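Local coordinates for protein thioesterase (Streptomyces sp. WAC02707, PDB 6VAP) that probably hydrolyses acyl thioesters as the type II thioesterase of the borrelidin biosynthetic cluster, consistent with release of stalled acyl groups from the polyketide synthase, at residues 11-16 and 54-59; 26-31 and 90-95; 69-74 and 177-182; 78-83 and 105-110. All coordinates share one frame; numbering follows the deposited sequence.

Contact 1 (11-16 and 54-59); sequences DVWIRQ and LAVQYP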
# COMPACT_ATOMS: atom_id res chain seq x y z
N ASP A 11 -1.26 -13.77 11.23
CA ASP A 11 -2.66 -14.16 11.14
C ASP A 11 -3.05 -14.17 9.66
O ASP A 11 -2.22 -14.02 8.76
CB ASP A 11 -3.53 -13.21 11.97
CG ASP A 11 -3.33 -11.75 11.61
OD1 ASP A 11 -3.51 -11.40 10.43
OD2 ASP A 11 -3.00 -10.95 12.51
N VAL A 12 -4.35 -14.36 9.41
CA VAL A 12 -4.84 -14.47 8.04
C VAL A 12 -4.57 -13.20 7.27
O VAL A 12 -4.28 -13.24 6.07
CB VAL A 12 -6.34 -14.84 8.04
CG1 VAL A 12 -7.18 -13.66 8.50
CG2 VAL A 12 -6.77 -15.30 6.66
N TRP A 13 -4.64 -12.05 7.95
CA TRP A 13 -4.45 -10.77 7.26
C TRP A 13 -3.01 -10.28 7.23
O TRP A 13 -2.55 -9.70 6.25
CB TRP A 13 -5.31 -9.67 7.93
CG TRP A 13 -6.74 -9.70 7.57
CD1 TRP A 13 -7.77 -10.30 8.27
CD2 TRP A 13 -7.35 -9.00 6.49
NE1 TRP A 13 -8.97 -10.07 7.63
CE2 TRP A 13 -8.74 -9.24 6.56
CE3 TRP A 13 -6.85 -8.16 5.49
CZ2 TRP A 13 -9.63 -8.73 5.63
CZ3 TRP A 13 -7.75 -7.64 4.56
CH2 TRP A 13 -9.11 -7.94 4.64
N ILE A 14 -2.28 -10.48 8.32
CA ILE A 14 -1.02 -9.80 8.57
C ILE A 14 0.08 -10.83 8.62
O ILE A 14 0.10 -11.68 9.52
CB ILE A 14 -1.05 -8.98 9.87
CG1 ILE A 14 -2.18 -7.93 9.78
CG2 ILE A 14 0.30 -8.33 10.11
CD1 ILE A 14 -2.50 -7.25 11.07
N ARG A 15 1.03 -10.74 7.68
CA ARG A 15 2.12 -11.70 7.58
C ARG A 15 3.40 -11.04 8.08
O ARG A 15 3.82 -10.01 7.54
CB ARG A 15 2.28 -12.19 6.14
CG ARG A 15 0.99 -12.71 5.50
CD ARG A 15 0.47 -13.94 6.25
NE ARG A 15 -0.95 -14.17 5.98
CZ ARG A 15 -1.41 -15.03 5.08
NH1 ARG A 15 -0.57 -15.75 4.35
NH2 ARG A 15 -2.73 -15.17 4.91
N GLN A 16 4.01 -11.63 9.09
CA GLN A 16 5.27 -11.17 9.67
C GLN A 16 6.33 -12.18 9.24
O GLN A 16 6.41 -13.28 9.79
CB GLN A 16 5.13 -11.08 11.19
CG GLN A 16 6.36 -10.56 11.90
CD GLN A 16 6.21 -10.57 13.41
OE1 GLN A 16 5.27 -11.13 13.94
NE2 GLN A 16 7.15 -9.95 14.11
N LEU A 54 5.24 -5.68 8.49
CA LEU A 54 3.98 -6.41 8.47
C LEU A 54 3.41 -6.28 7.07
O LEU A 54 3.16 -5.16 6.59
CB LEU A 54 3.00 -5.87 9.50
CG LEU A 54 3.48 -5.93 10.95
CD1 LEU A 54 2.39 -5.37 11.87
CD2 LEU A 54 3.82 -7.35 11.35
N ALA A 55 3.18 -7.41 6.41
CA ALA A 55 2.71 -7.42 5.04
C ALA A 55 1.28 -7.94 5.02
O ALA A 55 0.96 -8.96 5.65
CB ALA A 55 3.64 -8.26 4.16
N VAL A 56 0.41 -7.24 4.32
CA VAL A 56 -1.01 -7.56 4.34
C VAL A 56 -1.33 -8.51 3.20
O VAL A 56 -0.96 -8.27 2.05
CB VAL A 56 -1.85 -6.28 4.28
CG1 VAL A 56 -3.32 -6.58 4.29
CG2 VAL A 56 -1.47 -5.36 5.47
N GLN A 57 -2.07 -9.55 3.51
CA GLN A 57 -2.59 -10.50 2.53
C GLN A 57 -4.08 -10.25 2.37
O GLN A 57 -4.86 -10.57 3.27
CB GLN A 57 -2.33 -11.93 3.01
CG GLN A 57 -2.78 -13.00 2.04
CD GLN A 57 -1.71 -13.33 1.01
OE1 GLN A 57 -1.24 -12.46 0.32
NE2 GLN A 57 -1.37 -14.60 0.87
N TYR A 58 -4.49 -9.76 1.22
CA TYR A 58 -5.91 -9.55 0.98
C TYR A 58 -6.61 -10.88 0.69
O TYR A 58 -5.99 -11.83 0.21
CB TYR A 58 -6.14 -8.61 -0.19
CG TYR A 58 -5.30 -7.35 -0.20
CD1 TYR A 58 -5.19 -6.56 0.94
CD2 TYR A 58 -4.64 -6.95 -1.35
CE1 TYR A 58 -4.44 -5.40 0.92
CE2 TYR A 58 -3.94 -5.80 -1.39
CZ TYR A 58 -3.82 -5.01 -0.26
OH TYR A 58 -3.06 -3.85 -0.34
N PRO A 59 -7.91 -10.98 0.98
CA PRO A 59 -8.65 -12.19 0.63
C PRO A 59 -8.57 -12.47 -0.87
O PRO A 59 -8.49 -11.55 -1.69
CB PRO A 59 -10.09 -11.86 1.03
CG PRO A 59 -9.96 -10.78 2.09
CD PRO A 59 -8.74 -9.97 1.67

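Contact 2 (26-31 and 90-95); sequences QLICLP and QPVALF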
# COMPACT_ATOMS: atom_id res chain seq x y z
N GLN A 26 7.22 -0.19 13.55
CA GLN A 26 6.39 -1.06 12.72
C GLN A 26 6.17 -0.44 11.33
O GLN A 26 5.99 0.77 11.19
CB GLN A 26 5.03 -1.32 13.36
CG GLN A 26 5.04 -2.38 14.44
CD GLN A 26 3.64 -2.75 14.88
OE1 GLN A 26 2.67 -2.05 14.59
NE2 GLN A 26 3.52 -3.86 15.59
N LEU A 27 6.24 -1.28 10.31
CA LEU A 27 5.96 -0.86 8.94
C LEU A 27 4.87 -1.79 8.39
O LEU A 27 5.07 -3.01 8.28
CB LEU A 27 7.22 -0.92 8.08
CG LEU A 27 6.92 -0.69 6.58
CD1 LEU A 27 6.57 0.74 6.33
CD2 LEU A 27 8.07 -1.12 5.69
N ILE A 28 3.72 -1.22 8.08
CA ILE A 28 2.61 -1.97 7.53
C ILE A 28 2.62 -1.75 6.04
O ILE A 28 2.55 -0.60 5.60
CB ILE A 28 1.27 -1.51 8.13
CG1 ILE A 28 1.33 -1.62 9.68
CG2 ILE A 28 0.11 -2.36 7.59
CD1 ILE A 28 0.35 -0.70 10.34
N CYS A 29 2.69 -2.82 5.26
CA CYS A 29 2.89 -2.76 3.81
C CYS A 29 1.66 -3.30 3.09
O CYS A 29 1.25 -4.43 3.33
CB CYS A 29 4.12 -3.60 3.43
SG CYS A 29 5.62 -2.93 4.16
N LEU A 30 1.13 -2.50 2.17
CA LEU A 30 -0.09 -2.78 1.45
C LEU A 30 0.27 -3.09 0.01
O LEU A 30 0.79 -2.22 -0.70
CB LEU A 30 -1.05 -1.59 1.52
CG LEU A 30 -1.72 -1.27 2.88
CD1 LEU A 30 -2.27 -2.47 3.56
CD2 LEU A 30 -0.66 -0.57 3.82
N PRO A 31 0.01 -4.30 -0.47
CA PRO A 31 0.34 -4.62 -1.85
C PRO A 31 -0.56 -3.90 -2.85
O PRO A 31 -1.68 -3.50 -2.53
CB PRO A 31 0.12 -6.12 -1.92
CG PRO A 31 0.21 -6.59 -0.54
CD PRO A 31 -0.34 -5.49 0.30
N GLN A 90 3.02 1.87 18.16
CA GLN A 90 3.80 3.01 17.70
C GLN A 90 5.24 2.90 18.19
O GLN A 90 5.50 2.35 19.26
CB GLN A 90 3.15 4.30 18.20
CG GLN A 90 1.68 4.41 17.78
CD GLN A 90 1.00 5.64 18.34
OE1 GLN A 90 1.17 6.75 17.82
NE2 GLN A 90 0.22 5.45 19.40
N PRO A 91 6.21 3.42 17.44
CA PRO A 91 6.03 4.13 16.17
C PRO A 91 5.66 3.20 15.03
O PRO A 91 6.24 2.12 14.90
CB PRO A 91 7.40 4.77 15.92
CG PRO A 91 8.20 4.58 17.22
CD PRO A 91 7.61 3.37 17.87
N VAL A 92 4.68 3.61 14.21
CA VAL A 92 4.17 2.80 13.11
C VAL A 92 4.12 3.66 11.85
O VAL A 92 3.73 4.83 11.89
CB VAL A 92 2.79 2.21 13.43
CG1 VAL A 92 1.80 3.32 13.75
CG2 VAL A 92 2.28 1.34 12.30
N ALA A 93 4.51 3.06 10.73
CA ALA A 93 4.44 3.71 9.43
C ALA A 93 3.73 2.78 8.45
O ALA A 93 3.69 1.56 8.64
CB ALA A 93 5.83 4.07 8.90
N LEU A 94 3.15 3.38 7.41
CA LEU A 94 2.45 2.64 6.37
C LEU A 94 3.12 2.85 5.02
O LEU A 94 3.55 3.96 4.69
CB LEU A 94 1.00 3.07 6.29
CG LEU A 94 0.28 3.33 7.62
CD1 LEU A 94 -1.08 3.87 7.39
CD2 LEU A 94 0.22 2.06 8.45
N PHE A 95 3.20 1.78 4.22
CA PHE A 95 3.72 1.83 2.86
C PHE A 95 2.74 1.12 1.95
O PHE A 95 2.38 -0.04 2.20
CB PHE A 95 5.11 1.18 2.77
CG PHE A 95 5.68 1.20 1.39
CD1 PHE A 95 5.35 0.24 0.48
CD2 PHE A 95 6.60 2.19 1.02
CE1 PHE A 95 5.89 0.29 -0.83
CE2 PHE A 95 7.12 2.24 -0.23
CZ PHE A 95 6.73 1.29 -1.18

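Contact 3 (69-74 and 177-182); sequences PLEDID and DYRAAE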
# COMPACT_ATOMS: atom_id res chain seq x y z
N PRO A 69 -12.86 -12.41 -2.90
CA PRO A 69 -12.05 -11.19 -2.88
C PRO A 69 -12.91 -9.95 -2.69
O PRO A 69 -14.06 -9.87 -3.13
CB PRO A 69 -11.38 -11.18 -4.26
CG PRO A 69 -12.28 -11.98 -5.12
CD PRO A 69 -12.92 -13.02 -4.24
N LEU A 70 -12.36 -8.98 -1.98
CA LEU A 70 -13.05 -7.73 -1.74
C LEU A 70 -12.96 -6.83 -2.97
O LEU A 70 -12.02 -6.92 -3.76
CB LEU A 70 -12.46 -7.02 -0.52
CG LEU A 70 -12.66 -7.82 0.79
CD1 LEU A 70 -12.00 -7.08 1.94
CD2 LEU A 70 -14.15 -8.05 1.05
N GLU A 71 -13.93 -5.95 -3.12
CA GLU A 71 -14.08 -5.14 -4.32
C GLU A 71 -14.08 -3.65 -4.04
O GLU A 71 -14.38 -2.87 -4.94
CB GLU A 71 -15.39 -5.52 -5.03
CG GLU A 71 -15.43 -6.95 -5.54
CD GLU A 71 -16.78 -7.34 -6.11
OE1 GLU A 71 -17.73 -6.53 -6.00
OE2 GLU A 71 -16.89 -8.45 -6.66
N ASP A 72 -13.74 -3.23 -2.82
CA ASP A 72 -13.91 -1.85 -2.39
C ASP A 72 -12.79 -1.55 -1.41
O ASP A 72 -12.54 -2.33 -0.50
CB ASP A 72 -15.29 -1.62 -1.76
CG ASP A 72 -15.42 -0.23 -1.15
OD1 ASP A 72 -15.43 0.76 -1.92
OD2 ASP A 72 -15.53 -0.13 0.09
N ILE A 73 -12.14 -0.40 -1.59
CA ILE A 73 -11.06 -0.01 -0.69
C ILE A 73 -11.59 0.22 0.72
O ILE A 73 -10.96 -0.17 1.71
CB ILE A 73 -10.38 1.26 -1.24
CG1 ILE A 73 -9.61 0.94 -2.54
CG2 ILE A 73 -9.42 1.84 -0.18
CD1 ILE A 73 -8.26 0.35 -2.28
N ASP A 74 -12.73 0.88 0.84
CA ASP A 74 -13.28 1.13 2.17
C ASP A 74 -13.62 -0.16 2.90
O ASP A 74 -13.46 -0.25 4.13
CB ASP A 74 -14.51 2.03 2.08
CG ASP A 74 -14.15 3.51 2.10
OD1 ASP A 74 -13.41 3.94 3.01
OD2 ASP A 74 -14.59 4.24 1.19
N ASP A 177 -9.46 -6.66 -7.06
CA ASP A 177 -8.48 -5.64 -6.69
C ASP A 177 -8.55 -4.44 -7.63
O ASP A 177 -8.54 -3.28 -7.20
CB ASP A 177 -7.07 -6.24 -6.73
CG ASP A 177 -6.74 -7.10 -5.53
OD1 ASP A 177 -7.54 -7.15 -4.58
OD2 ASP A 177 -5.66 -7.75 -5.55
N TYR A 178 -8.57 -4.71 -8.93
CA TYR A 178 -8.70 -3.62 -9.88
C TYR A 178 -10.01 -2.87 -9.68
O TYR A 178 -10.04 -1.63 -9.73
CB TYR A 178 -8.58 -4.16 -11.30
CG TYR A 178 -7.13 -4.12 -11.81
CD1 TYR A 178 -6.61 -2.98 -12.43
CD2 TYR A 178 -6.30 -5.21 -11.65
CE1 TYR A 178 -5.30 -2.94 -12.89
CE2 TYR A 178 -4.98 -5.18 -12.10
CZ TYR A 178 -4.49 -4.05 -12.72
OH TYR A 178 -3.19 -4.03 -13.17
N ARG A 179 -11.10 -3.60 -9.49
CA ARG A 179 -12.37 -2.94 -9.23
C ARG A 179 -12.21 -1.97 -8.07
O ARG A 179 -12.68 -0.83 -8.12
CB ARG A 179 -13.45 -3.99 -8.94
CG ARG A 179 -14.77 -3.42 -8.42
CD ARG A 179 -15.85 -4.50 -8.32
NE ARG A 179 -16.34 -4.91 -9.62
CZ ARG A 179 -17.15 -4.18 -10.37
NH1 ARG A 179 -17.58 -3.00 -9.94
NH2 ARG A 179 -17.54 -4.64 -11.56
N ALA A 180 -11.53 -2.41 -7.00
CA ALA A 180 -11.36 -1.57 -5.83
C ALA A 180 -10.55 -0.34 -6.20
O ALA A 180 -10.90 0.77 -5.78
CB ALA A 180 -10.69 -2.35 -4.71
N ALA A 181 -9.47 -0.53 -6.99
CA ALA A 181 -8.63 0.60 -7.41
C ALA A 181 -9.39 1.57 -8.30
O ALA A 181 -9.20 2.79 -8.20
CB ALA A 181 -7.38 0.10 -8.15
N GLU A 182 -10.21 1.06 -9.20
CA GLU A 182 -10.83 1.90 -10.22
C GLU A 182 -12.14 2.54 -9.78
O GLU A 182 -12.50 3.59 -10.30
CB GLU A 182 -11.06 1.08 -11.49
CG GLU A 182 -9.83 0.90 -12.30
CD GLU A 182 -10.01 -0.10 -13.45
OE1 GLU A 182 -10.58 -1.19 -13.20
OE2 GLU A 182 -9.59 0.21 -14.61
O HOH W 1 -12.76 1.16 -4.03

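Contact 4 (78-83 and 105-110); sequences NQLFPV and FELARR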
# COMPACT_ATOMS: atom_id res chain seq x y z
N ASN A 78 -12.03 -1.18 6.27
CA ASN A 78 -12.88 -1.40 7.43
C ASN A 78 -12.65 -2.77 8.03
O ASN A 78 -12.66 -2.92 9.25
CB ASN A 78 -14.32 -1.21 7.01
CG ASN A 78 -14.71 0.25 6.87
OD1 ASN A 78 -14.06 1.13 7.42
ND2 ASN A 78 -15.78 0.50 6.10
N GLN A 79 -12.47 -3.79 7.19
CA GLN A 79 -12.16 -5.13 7.70
C GLN A 79 -10.73 -5.20 8.25
O GLN A 79 -10.47 -5.89 9.25
CB GLN A 79 -12.35 -6.17 6.58
CG GLN A 79 -13.79 -6.44 6.23
CD GLN A 79 -13.96 -7.70 5.41
OE1 GLN A 79 -13.28 -8.69 5.63
NE2 GLN A 79 -14.87 -7.66 4.47
N LEU A 80 -9.79 -4.50 7.60
CA LEU A 80 -8.40 -4.64 7.98
C LEU A 80 -8.07 -3.84 9.23
O LEU A 80 -7.21 -4.25 10.01
CB LEU A 80 -7.52 -4.21 6.82
CG LEU A 80 -6.04 -4.09 7.05
CD1 LEU A 80 -5.45 -5.43 7.52
CD2 LEU A 80 -5.38 -3.63 5.74
N PHE A 81 -8.75 -2.72 9.46
CA PHE A 81 -8.35 -1.84 10.54
C PHE A 81 -8.42 -2.51 11.89
O PHE A 81 -7.43 -2.41 12.63
CB PHE A 81 -9.17 -0.56 10.52
CG PHE A 81 -8.68 0.49 11.47
CD1 PHE A 81 -7.34 0.91 11.44
CD2 PHE A 81 -9.53 1.06 12.39
CE1 PHE A 81 -6.89 1.85 12.33
CE2 PHE A 81 -9.07 2.03 13.26
CZ PHE A 81 -7.75 2.42 13.23
N PRO A 82 -9.53 -3.15 12.29
CA PRO A 82 -9.57 -3.81 13.61
C PRO A 82 -8.47 -4.82 13.80
O PRO A 82 -7.99 -5.01 14.92
CB PRO A 82 -10.95 -4.49 13.64
CG PRO A 82 -11.70 -3.93 12.46
CD PRO A 82 -10.74 -3.43 11.49
N VAL A 83 -8.08 -5.52 12.73
CA VAL A 83 -7.01 -6.50 12.83
C VAL A 83 -5.68 -5.79 13.08
O VAL A 83 -4.93 -6.16 13.99
CB VAL A 83 -6.94 -7.36 11.56
CG1 VAL A 83 -5.87 -8.42 11.69
CG2 VAL A 83 -8.33 -8.01 11.32
N PHE A 105 -3.61 5.08 2.68
CA PHE A 105 -4.11 6.39 3.06
C PHE A 105 -5.39 6.27 3.86
O PHE A 105 -5.60 7.03 4.80
CB PHE A 105 -4.34 7.24 1.82
CG PHE A 105 -5.24 8.42 2.05
CD1 PHE A 105 -4.76 9.60 2.64
CD2 PHE A 105 -6.54 8.39 1.64
CE1 PHE A 105 -5.59 10.67 2.83
CE2 PHE A 105 -7.36 9.47 1.82
CZ PHE A 105 -6.89 10.62 2.42
N GLU A 106 -6.28 5.37 3.45
CA GLU A 106 -7.53 5.16 4.16
C GLU A 106 -7.28 4.60 5.55
O GLU A 106 -7.95 5.00 6.51
CB GLU A 106 -8.42 4.23 3.33
CG GLU A 106 -9.05 4.88 2.12
CD GLU A 106 -10.01 6.02 2.53
OE1 GLU A 106 -10.47 5.99 3.68
OE2 GLU A 106 -10.25 6.90 1.71
N LEU A 107 -6.32 3.68 5.67
CA LEU A 107 -5.93 3.17 6.98
C LEU A 107 -5.33 4.27 7.83
O LEU A 107 -5.63 4.37 9.03
CB LEU A 107 -4.94 2.01 6.82
CG LEU A 107 -5.51 0.77 6.18
CD1 LEU A 107 -4.37 -0.22 5.77
CD2 LEU A 107 -6.45 0.08 7.17
N ALA A 108 -4.58 5.17 7.22
CA ALA A 108 -4.02 6.28 7.98
C ALA A 108 -5.12 7.16 8.55
O ALA A 108 -5.07 7.59 9.71
CB ALA A 108 -3.08 7.09 7.10
N ARG A 109 -6.12 7.46 7.74
CA ARG A 109 -7.26 8.23 8.20
C ARG A 109 -7.89 7.59 9.41
O ARG A 109 -8.25 8.29 10.36
CB ARG A 109 -8.30 8.34 7.08
CG ARG A 109 -8.11 9.43 6.09
CD ARG A 109 -9.20 9.38 5.00
NE ARG A 109 -9.69 10.71 4.65
CZ ARG A 109 -10.70 10.93 3.84
NH1 ARG A 109 -11.35 9.91 3.30
NH2 ARG A 109 -11.04 12.17 3.54
N ARG A 110 -8.02 6.25 9.40
CA ARG A 110 -8.64 5.55 10.52
C ARG A 110 -7.74 5.50 11.77
O ARG A 110 -8.23 5.56 12.90
CB ARG A 110 -9.01 4.15 10.05
CG ARG A 110 -10.18 4.13 9.11
CD ARG A 110 -10.13 2.93 8.19
NE ARG A 110 -11.40 2.76 7.44
CZ ARG A 110 -11.70 3.43 6.33
NH1 ARG A 110 -10.86 4.34 5.85
NH2 ARG A 110 -12.84 3.21 5.71

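Contact 1 (11-16 and 54-59)
Residues 14-15 run antiparallel to 54-56, and the pairing continues by one backbone bond to Gln57. Arg15 and Ala55 form the hydrogen-bonded pair: Arg15 N gives to Ala55 O at 2.7 Å, and Ala55 N returns a bond to Arg15 O. Gln57 N gives a nearly straight bond to Trp13 O at 2.8 Å. Ile14 faces Val56 in the non-hydrogen-bonded pair. Ile14 CG2, anti to the backbone N, lies 3.7 Å from Leu54 CB. Strand 14-15 is an outermost strand of the alpha/beta-hydrolase sheet within this chain. An Asx motif leads into it: Asp11 OD1 accepts from Ile14 N at 2.6 Å, with Ile14 N above the carboxylate plane. On the face that carries Ala55, the Arg15 chain bends at chi2 (-63°) and turns back over its own loop. Its NH2 reaches Val12 O at 2.7 Å, in the guanidinium plane. Gln57 CB and CG cover one face of that guanidinium, and Asp63 adds a salt bridge to NH2. The Gln57 amide itself is held by Gln62, Asp63 and Ala37 N. The Trp13 indole crosses Val56 and Pro59 obliquely. Its CH2 meets Pro59 CD at 3.6 Å, and Val56 CG1 touches its edge 4.0 Å from Trp13 CE3. Arg64 makes a cation-pi contact with the same indole.

Contact 2 (26-31 and 90-95)
The closest side-chain contacts gather round the tip of Ile28. Its CD1 is 3.3 Å from Leu94 CD2 and 3.4 Å from Val92 CG2, both tighter than usual carbon contacts. CG1 is anti to the carbonyl carbon (chi1 -56°), and the extended chi2 then carries CD1 to the two neighbours. Val92 meets it with CG2 and keeps CG1 in the crowded position between N and C (chi1 58°). On the face with Ala93, Leu27 CD1 sits 3.9 Å from Phe95 CB, the two side chains lying side by side. The backbone sets this register. Strands 26-30 and 92-95 are parallel neighbours in the central sheet of the alpha/beta-hydrolase fold, with axes 4.6 Å apart. Five N-H...O=C bonds join them, from Gln26 N to Pro91 O at one end to Leu30 N to Phe95 O, 2.8 Å, at the other. The cis peptide before Pro91 precedes the first of these acceptors. Further out, helix 239-250 covers Leu27, Ala93 and Phe95 through Ile242, Ile246 and Leu250, and helix 99-113 covers Leu30 and Leu94. The Gln26 amide is held by His89 N and Arg87 O. Strand 92-97 contains Gly96 and leads into Ser98 of a probable nucleophile elbow.

Contact 3 (69-74 and 177-182)
Here the N-terminal end of helix 73-87, with the loop leading into it, rests on the last turns of helix 167-182 in the alpha/beta-hydrolase fold. Asp72 is the N-cap: its OD2 accepts from the backbone N of Glu75. The apolar pair is Ile73 CG1 against Ala180 CB, 4.1 Å apart. The same groups also meet backbone atoms: Ala180 CB, pointing at the loop, lies 3.7 Å from Asp72 N, and Ile73 CG1 is 3.5 Å from Ala180 O. The backbones come close here, with the CA atoms of Asp72 and Ala180 4.3 Å apart. Further along, the Glu71 and Arg179 side chains lie side by side and point the same way. They touch through their aliphatic parts, Glu71 CB against Arg179 CD at 3.5 Å. Glu71 OE1 is 4.2 Å from Arg179 NE and well out of the guanidinium plane, so this is proximity of charges and no salt bridge. Lys68 takes that role for Glu71 OE2. Asp177 pairs with Arg61 and Gly34 N. The polar link between the segments runs through a water. It donates to Ala180 O at 2.6 Å and accepts from Ile73 N at 3.0 Å, with a weak third bond to Asp72 OD1.

Contact 4 (78-83 and 105-110)
Phe81 CG is anti to the backbone N (chi1 -171°), which sends its ring across to the neighbouring helix. Arg110 CG is anti to its carbonyl carbon (chi1 -72°), and the chain then runs extended from CG to NE. These torsions leave Arg110 CB over the middle of one ring face, 3.6 Å from the Phe81 centroid and almost on the ring normal, a CH-pi contact. The ring tip also meets the backbone: Phe81 CZ is 3.2 Å from Arg110 O. The guanidinium stands at a steep angle to the ring and goes to Asn78. Both NE and NH2 of Arg110 bind the single atom Asn78 OD1 side-on, NH2 at 3.0 Å and NE at 3.1 Å. The oxygen lies in the guanidinium plane, but both donors sit above the amide plane. The remaining nitrogen, Arg110 NH1, turns back to its own helix. It bonds Glu106 O and makes a salt bridge to Glu106 OE1 at 2.8 Å, using the anti lone pair of that oxygen. NH2 also has a salt bridge to Asp74. The guanidinium is thus fixed in rotation from several directions, and the nearby acids would probably favour its charged form. Apart from this polar group, Leu80 CD2 and Leu107 CD1 meet at 3.6 Å, their side chains crossing at about a right angle. The axes of segments 78-83 and 105-110 cross at -54°, 10.2 Å apart at their closest. Both helices pack on strand 26-30, where Leu30 touches Leu80 and Leu107, while Phe111 of helix 99-113 meets the Phe81 ring edge-to-face.

Contacts 1 and 2 are built on one mixed sheet, where strand 52-56 lies between strands 14-15 and 26-30. Their centres are 12 Å apart. Contact 4 joins two helices beside that sheet, between centres 12 Å from contact 2 and 13 Å from contact 1. Contacts 3 and 4 share helix 73-87 and touch through a salt bridge. Along the chain, contacts 1 and 2 interleave, contact 1 closes before contacts 3 and 4 open, and contact 4 is nested inside contact 3. Contacts 2 and 3, about 20 Å apart between centres, do not touch. Tyr58 of contact 1 and Leu30 of contact 2 touch the probable nucleophile elbow; contacts 3 and 4 only come near it.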